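Local coordinates for protein neuraminidase (Influenza A virus, PDB 4GDI) that is a bat influenza neuraminidase-like surface glycoprotein, a tetrameric beta-propeller whose inferred sialidase activity is uncertain because its putative active site has diverged, at residues A[103-108]-A[152-157]. Residues are numbered along the deposited sequence; the frame is centred on the assembly and turned at random.
Sequences SACFDG and CICIEG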
loop_
_atom_site.group_PDB
_atom_site.type_symbol
_atom_site.label_atom_id
_atom_site.label_comp_id
_atom_site.label_asym_id
_atom_site.label_seq_id
_atom_site.Cartn_x
_atom_site.Cartn_y
_atom_site.Cartn_z
ATOM N N SER A 103 3.412 0.210 25.443
ATOM C CA SER A 103 4.007 -1.096 25.277
ATOM C C SER A 103 3.079 -1.884 24.373
ATOM O O SER A 103 1.870 -1.662 24.380
ATOM C CB SER A 103 4.150 -1.799 26.621
ATOM O OG SER A 103 4.826 -3.038 26.469
ATOM N N ALA A 104 3.636 -2.794 23.593
ATOM C CA ALA A 104 2.833 -3.599 22.701
ATOM C C ALA A 104 3.447 -4.979 22.532
ATOM O O ALA A 104 4.650 -5.167 22.664
ATOM C CB ALA A 104 2.705 -2.910 21.332
ATOM N N CYS A 105 2.607 -5.957 22.251
ATOM C CA CYS A 105 3.103 -7.307 22.056
ATOM C C CYS A 105 2.006 -8.145 21.412
ATOM O O CYS A 105 0.822 -7.988 21.747
ATOM C CB CYS A 105 3.567 -7.935 23.388
ATOM S SG CYS A 105 2.443 -7.740 24.831
ATOM N N PHE A 106 2.428 -9.018 20.496
ATOM C CA PHE A 106 1.544 -9.926 19.762
ATOM C C PHE A 106 1.563 -11.299 20.412
ATOM O O PHE A 106 2.630 -11.877 20.623
ATOM C CB PHE A 106 2.030 -10.036 18.314
ATOM C CG PHE A 106 1.042 -10.680 17.381
ATOM C CD1 PHE A 106 -0.070 -9.977 16.940
ATOM C CD2 PHE A 106 1.241 -11.979 16.927
ATOM C CE1 PHE A 106 -0.981 -10.562 16.062
ATOM C CE2 PHE A 106 0.332 -12.582 16.056
ATOM C CZ PHE A 106 -0.784 -11.871 15.628
ATOM N N ASP A 107 0.390 -11.843 20.719
ATOM C CA ASP A 107 0.328 -13.101 21.463
ATOM C C ASP A 107 0.175 -14.342 20.582
ATOM O O ASP A 107 0.076 -15.461 21.098
ATOM C CB ASP A 107 -0.783 -13.063 22.518
ATOM C CG ASP A 107 -2.194 -13.040 21.917
ATOM O OD1 ASP A 107 -2.352 -13.157 20.680
ATOM O OD2 ASP A 107 -3.155 -12.914 22.711
ATOM N N GLY A 108 0.169 -14.142 19.268
ATOM C CA GLY A 108 -0.038 -15.228 18.325
ATOM C C GLY A 108 -1.360 -15.064 17.591
ATOM O O GLY A 108 -1.484 -15.454 16.437
ATOM N N CYS A 152 5.918 -5.675 25.344
ATOM C CA CYS A 152 5.484 -6.509 26.450
ATOM C C CYS A 152 5.753 -7.978 26.082
ATOM O O CYS A 152 6.132 -8.287 24.957
ATOM C CB CYS A 152 4.019 -6.229 26.862
ATOM S SG CYS A 152 2.838 -5.879 25.561
ATOM N N ILE A 153 5.601 -8.869 27.045
ATOM C CA ILE A 153 6.035 -10.241 26.881
ATOM C C ILE A 153 4.854 -11.201 26.947
ATOM O O ILE A 153 4.167 -11.273 27.974
ATOM C CB ILE A 153 7.039 -10.628 27.992
ATOM C CG1 ILE A 153 8.298 -9.766 27.904
ATOM C CG2 ILE A 153 7.426 -12.076 27.877
ATOM C CD1 ILE A 153 8.961 -9.796 26.522
ATOM N N CYS A 154 4.624 -11.940 25.859
ATOM C CA CYS A 154 3.522 -12.922 25.803
ATOM C C CYS A 154 4.026 -14.364 25.853
ATOM O O CYS A 154 4.980 -14.727 25.171
ATOM C CB CYS A 154 2.673 -12.710 24.549
ATOM S SG CYS A 154 1.833 -11.124 24.481
ATOM N N ILE A 155 3.393 -15.167 26.704
ATOM C CA ILE A 155 3.684 -16.586 26.830
ATOM C C ILE A 155 2.364 -17.357 26.867
ATOM O O ILE A 155 1.584 -17.196 27.801
ATOM C CB ILE A 155 4.419 -16.914 28.144
ATOM C CG1 ILE A 155 5.673 -16.074 28.300
ATOM C CG2 ILE A 155 4.814 -18.390 28.190
ATOM C CD1 ILE A 155 6.339 -16.299 29.626
ATOM N N GLU A 156 2.110 -18.170 25.848
ATOM C CA GLU A 156 0.912 -19.013 25.824
ATOM C C GLU A 156 -0.361 -18.224 26.110
ATOM O O GLU A 156 -1.220 -18.695 26.815
ATOM C CB GLU A 156 1.037 -20.146 26.859
ATOM C CG GLU A 156 2.083 -21.194 26.506
ATOM C CD GLU A 156 2.753 -21.823 27.730
ATOM O OE1 GLU A 156 2.350 -21.512 28.873
ATOM O OE2 GLU A 156 3.697 -22.623 27.543
ATOM N N GLY A 157 -0.475 -17.019 25.573
ATOM C CA GLY A 157 -1.694 -16.251 25.726
ATOM C C GLY A 157 -1.740 -15.303 26.915
ATOM O O GLY A 157 -2.624 -14.454 26.979
HETATM O O HOH W 1 1.331 -15.951 23.617
HETATM O O HOH W 2 -3.545 -12.403 25.607
#
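Cys105 and Cys152 are joined by a disulfide, SG to SG 2.0 Å, with a torsion of -96° about the S-S bond, near the relaxed right angle. Followed outward, the Cys105 side chain first brings CB to 3.0 Å from Cys152 O; a chi1 of 46° then sets SG between the backbone N and the carbonyl carbon, where it bonds Cys152 SG and also lies 3.5 Å from Cys154 SG. That third sulfur belongs to a second disulfide, with Cys159, and also packs on Asp107 CB at 3.8 Å. Next to the covalent link, Cys152 N donates to Ala104 O at 3.0 Å, from above the carbonyl plane. Farther along the segments, water takes over: one molecule accepts a hydrogen bond from Gly157 N and donates to Asp107 O, while a second donates to both Gly157 O and Asp107 OD2, the latter also hydrogen-bonded to Tyr129 OH. Residues 103-106 of strand 101-106 and strand 153-155 run roughly parallel, 27° apart, with axes 6.7 Å from each other at closest approach. Each strand is the first of a four-stranded antiparallel sheet, so the disulfide ties one blade's innermost strand to the residue leading into the next blade's, an arrangement belonging to the neuraminidase beta-propeller.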